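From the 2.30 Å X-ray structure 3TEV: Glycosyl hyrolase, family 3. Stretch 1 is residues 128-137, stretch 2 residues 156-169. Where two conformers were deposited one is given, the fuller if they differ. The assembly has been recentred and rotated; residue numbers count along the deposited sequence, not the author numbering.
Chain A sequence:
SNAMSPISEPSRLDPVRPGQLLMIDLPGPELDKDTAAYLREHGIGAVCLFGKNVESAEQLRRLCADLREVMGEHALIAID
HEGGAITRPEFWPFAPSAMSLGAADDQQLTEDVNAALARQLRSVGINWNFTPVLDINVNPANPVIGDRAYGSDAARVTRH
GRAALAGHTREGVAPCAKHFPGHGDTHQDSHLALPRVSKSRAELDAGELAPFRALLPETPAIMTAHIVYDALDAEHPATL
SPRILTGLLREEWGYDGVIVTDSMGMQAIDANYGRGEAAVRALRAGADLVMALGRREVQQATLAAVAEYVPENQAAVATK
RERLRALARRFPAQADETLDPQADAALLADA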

# COMPACT_ATOMS: atom_id res chain seq x y z
N TRP A 128 -5.68 -8.87 -1.05
CA TRP A 128 -5.21 -7.51 -1.25
C TRP A 128 -4.30 -7.45 -2.48
O TRP A 128 -3.35 -8.21 -2.59
N ASN A 129 -4.61 -6.54 -3.40
CA ASN A 129 -3.79 -6.30 -4.58
C ASN A 129 -3.41 -4.82 -4.65
O ASN A 129 -4.25 -3.94 -4.46
N PHE A 130 -2.14 -4.54 -4.93
CA PHE A 130 -1.66 -3.15 -5.01
C PHE A 130 -1.92 -2.54 -6.39
O PHE A 130 -0.98 -2.36 -7.17
N THR A 131 -3.19 -2.30 -6.71
CA THR A 131 -3.66 -1.51 -7.86
C THR A 131 -4.97 -0.86 -7.40
O THR A 131 -5.55 -1.30 -6.41
N PRO A 132 -5.43 0.19 -8.10
CA PRO A 132 -4.82 0.76 -9.32
C PRO A 132 -3.74 1.80 -9.04
O PRO A 132 -3.73 2.46 -7.99
N VAL A 133 -2.83 1.95 -9.99
CA VAL A 133 -1.98 3.10 -10.09
C VAL A 133 -2.91 4.27 -10.46
O VAL A 133 -3.64 4.18 -11.43
N LEU A 134 -2.91 5.33 -9.65
CA LEU A 134 -3.66 6.55 -9.97
C LEU A 134 -2.69 7.68 -10.27
O LEU A 134 -3.09 8.84 -10.35
N ASP A 135 -1.41 7.34 -10.40
CA ASP A 135 -0.40 8.29 -10.87
C ASP A 135 -0.79 8.73 -12.28
O ASP A 135 -1.36 7.95 -13.05
N ILE A 136 -0.49 9.98 -12.61
CA ILE A 136 -0.78 10.55 -13.92
C ILE A 136 0.52 10.76 -14.69
O ILE A 136 1.39 11.51 -14.26
N ASN A 137 0.61 10.10 -15.84
CA ASN A 137 1.73 10.30 -16.77
C ASN A 137 1.58 11.64 -17.54
O ASN A 137 1.37 11.65 -18.76
N ARG A 156 -9.07 10.83 -17.25
CA ARG A 156 -8.87 9.48 -17.78
C ARG A 156 -8.42 8.50 -16.69
O ARG A 156 -8.85 7.35 -16.65
N VAL A 157 -7.55 8.97 -15.81
CA VAL A 157 -7.07 8.13 -14.72
C VAL A 157 -8.21 7.84 -13.74
O VAL A 157 -8.40 6.70 -13.32
N THR A 158 -8.99 8.88 -13.41
CA THR A 158 -10.16 8.73 -12.54
C THR A 158 -11.15 7.68 -13.07
O THR A 158 -11.60 6.82 -12.32
N ARG A 159 -11.48 7.75 -14.35
CA ARG A 159 -12.47 6.84 -14.93
C ARG A 159 -12.01 5.37 -14.93
O ARG A 159 -12.80 4.48 -14.59
N HIS A 160 -10.76 5.12 -15.30
CA HIS A 160 -10.27 3.75 -15.29
C HIS A 160 -9.87 3.26 -13.90
O HIS A 160 -10.00 2.07 -13.59
N GLY A 161 -9.43 4.19 -13.05
CA GLY A 161 -9.17 3.88 -11.64
C GLY A 161 -10.42 3.37 -10.95
O GLY A 161 -10.37 2.40 -10.21
N ARG A 162 -11.55 4.01 -11.23
CA ARG A 162 -12.86 3.62 -10.66
C ARG A 162 -13.20 2.18 -11.05
O ARG A 162 -13.66 1.39 -10.20
N ALA A 163 -12.97 1.87 -12.32
CA ALA A 163 -13.26 0.53 -12.86
C ALA A 163 -12.40 -0.54 -12.20
O ALA A 163 -12.88 -1.62 -11.86
N ALA A 164 -11.11 -0.23 -12.02
CA ALA A 164 -10.16 -1.15 -11.40
C ALA A 164 -10.52 -1.44 -9.94
O ALA A 164 -10.48 -2.60 -9.50
N LEU A 165 -10.89 -0.39 -9.21
CA LEU A 165 -11.33 -0.52 -7.81
C LEU A 165 -12.58 -1.40 -7.73
O LEU A 165 -12.63 -2.32 -6.89
N ALA A 166 -13.55 -1.15 -8.60
CA ALA A 166 -14.84 -1.84 -8.54
C ALA A 166 -14.72 -3.31 -8.93
O ALA A 166 -15.40 -4.15 -8.38
N GLY A 167 -13.86 -3.61 -9.90
CA GLY A 167 -13.58 -4.99 -10.27
C GLY A 167 -12.99 -5.82 -9.14
O GLY A 167 -13.28 -7.01 -9.04
N HIS A 168 -12.17 -5.20 -8.29
CA HIS A 168 -11.59 -5.91 -7.15
C HIS A 168 -12.62 -6.04 -6.03
O HIS A 168 -12.88 -7.13 -5.52
N THR A 169 -13.20 -4.92 -5.66
CA THR A 169 -14.17 -4.81 -4.59
C THR A 169 -15.32 -5.80 -4.78
O THR A 169 -15.66 -6.54 -3.85

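Stretch 1 leaves its short strand and runs as an extended loop along one helix, antiparallel to it: Asn129 lies near His168, Pro132 near Gly161, and Leu134 near Val157. Trp128 and Phe130 point away from the helix and leave the contact to the residues between and beyond them.

Asn129, chi1 t, points toward the helix. Its side-chain amide is probably turned over in the model, so the 3.0 Å between Asn129 ND2 and His168 NE2, at the edge of the imidazole, may be a hydrogen bond once the amide is turned back. The ring is oriented from its other nitrogen: His168, chi1 m, bonds through ND1 to Ala164 O at 3.0 Å, nearly straight, which ties it to its own helix. Thr131, chi1 p, also points in, and its OG1 lies 3.5 Å from His168 CE1.

Beyond this polar end the contact turns apolar. Pro132, which follows a cis peptide bond, sets its ring against the helix, with CB 3.7 Å from Ala164 CB and CD 3.6 Å from CD2 of Leu165 (m, t). Val133, chi1 t, points sideways and adds little. Leu134 (m, t) starts sideways, but its end comes nearer, and CD2 rests 3.8 Å from Gly161 CA. Here the absence of a side chain matters: an ideal CB on Gly161 would fall 2.5 Å from Leu134 CD2, a clash.

Val157, chi1 t, closes the contact and is the residue most covered by the loop. Its CG1 lies 4.1 Å from Leu134 CB and 3.4 Å from Leu134 O. Asp135 points away, its carboxylate hydrogen-bonded elsewhere in the structure, while Ile136 (m, t) brings CG1 to 4.2 Å from Val157 CG2. Glycine lies under Leu134, alanine and a leucine lie under Pro132, with histidine at one end and valine at the other.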

# COMPACT_ATOMS: atom_id res chain seq x y z
CB TRP A 128 -4.49 -7.04 0.02
CG TRP A 128 -3.77 -5.72 -0.02
CD1 TRP A 128 -3.01 -5.21 -1.05
CD2 TRP A 128 -3.65 -4.78 1.06
NE1 TRP A 128 -2.45 -3.99 -0.67
CE2 TRP A 128 -2.83 -3.71 0.61
CE3 TRP A 128 -4.14 -4.73 2.36
CZ2 TRP A 128 -2.53 -2.60 1.42
CZ3 TRP A 128 -3.83 -3.63 3.16
CH2 TRP A 128 -3.04 -2.58 2.68
CB ASN A 129 -4.56 -6.70 -5.85
CG ASN A 129 -3.67 -6.76 -7.09
OD1 ASN A 129 -2.44 -6.78 -6.98
ND2 ASN A 129 -4.29 -6.79 -8.27
CB PHE A 130 -0.18 -3.08 -4.67
CG PHE A 130 0.12 -3.15 -3.21
CD1 PHE A 130 -0.10 -2.04 -2.39
CD2 PHE A 130 0.67 -4.29 -2.65
CE1 PHE A 130 0.19 -2.10 -1.01
CE2 PHE A 130 0.97 -4.37 -1.29
CZ PHE A 130 0.74 -3.29 -0.46
CB THR A 131 -3.98 -2.33 -9.17
OG1 THR A 131 -4.71 -3.52 -8.83
CG2 THR A 131 -2.74 -2.65 -9.98
CB PRO A 132 -6.00 1.43 -10.01
CG PRO A 132 -6.85 1.93 -8.84
CD PRO A 132 -6.67 0.91 -7.73
CB VAL A 133 -0.93 2.87 -11.20
CG1 VAL A 133 -0.25 4.19 -11.62
CG2 VAL A 133 0.10 1.83 -10.74
CB LEU A 134 -4.60 6.96 -8.84
CG LEU A 134 -5.68 5.98 -8.36
CD1 LEU A 134 -6.51 6.55 -7.18
CD2 LEU A 134 -6.57 5.58 -9.51
CB ASP A 135 1.00 7.66 -10.87
CG ASP A 135 1.38 7.05 -9.51
OD1 ASP A 135 1.06 7.63 -8.45
OD2 ASP A 135 2.01 5.97 -9.51
CB ILE A 136 -1.50 11.91 -13.81
CG1 ILE A 136 -2.77 11.79 -12.97
CG2 ILE A 136 -1.80 12.49 -15.21
CD1 ILE A 136 -3.34 13.11 -12.56
CB ASN A 137 1.80 9.10 -17.73
CG ASN A 137 3.01 9.15 -18.67
OD1 ASN A 137 2.86 9.06 -19.90
ND2 ASN A 137 4.20 9.29 -18.10
CB ARG A 156 -7.85 9.47 -18.92
CG ARG A 156 -7.78 8.17 -19.72
CD ARG A 156 -8.97 8.03 -20.66
NE ARG A 156 -9.03 9.15 -21.59
CZ ARG A 156 -8.77 9.08 -22.89
NH1 ARG A 156 -8.45 7.92 -23.46
NH2 ARG A 156 -8.85 10.17 -23.62
CB VAL A 157 -5.82 8.74 -14.06
CG1 VAL A 157 -5.49 8.05 -12.69
CG2 VAL A 157 -4.64 8.66 -15.05
CB THR A 158 -10.88 10.08 -12.36
OG1 THR A 158 -10.00 10.99 -11.68
CG2 THR A 158 -12.17 9.92 -11.55
CB ARG A 159 -12.93 7.30 -16.34
CG ARG A 159 -14.15 8.24 -16.30
CD ARG A 159 -14.60 8.73 -17.69
NE ARG A 159 -15.12 7.65 -18.53
CZ ARG A 159 -14.34 6.94 -19.41
NH1 ARG A 159 -13.01 7.21 -19.54
NH2 ARG A 159 -14.90 5.98 -20.14
CB HIS A 160 -9.19 3.55 -16.34
CG HIS A 160 -9.73 3.64 -17.73
ND1 HIS A 160 -10.39 2.59 -18.32
CD2 HIS A 160 -9.77 4.67 -18.60
CE1 HIS A 160 -10.79 2.96 -19.53
NE2 HIS A 160 -10.43 4.22 -19.72
CB ARG A 162 -13.97 4.57 -11.15
CG ARG A 162 -15.33 4.36 -10.43
CD ARG A 162 -16.48 5.23 -10.96
NE ARG A 162 -16.11 6.64 -11.16
CZ ARG A 162 -16.19 7.61 -10.24
NH1 ARG A 162 -16.64 7.36 -9.01
NH2 ARG A 162 -15.81 8.85 -10.57
CB ALA A 163 -13.06 0.53 -14.37
CB ALA A 164 -8.75 -0.60 -11.50
CB LEU A 165 -11.62 0.84 -7.19
CG LEU A 165 -10.46 1.82 -6.99
CD1 LEU A 165 -11.02 3.22 -6.82
CD2 LEU A 165 -9.59 1.46 -5.78
CB ALA A 166 -15.89 -1.13 -9.43
CB HIS A 168 -10.34 -5.18 -6.64
CG HIS A 168 -9.11 -5.51 -7.43
ND1 HIS A 168 -8.78 -4.86 -8.59
CD2 HIS A 168 -8.16 -6.45 -7.24
CE1 HIS A 168 -7.67 -5.38 -9.08
NE2 HIS A 168 -7.27 -6.35 -8.28
CB THR A 169 -14.66 -3.36 -4.52
OG1 THR A 169 -13.64 -2.57 -3.90
CG2 THR A 169 -15.90 -3.24 -3.70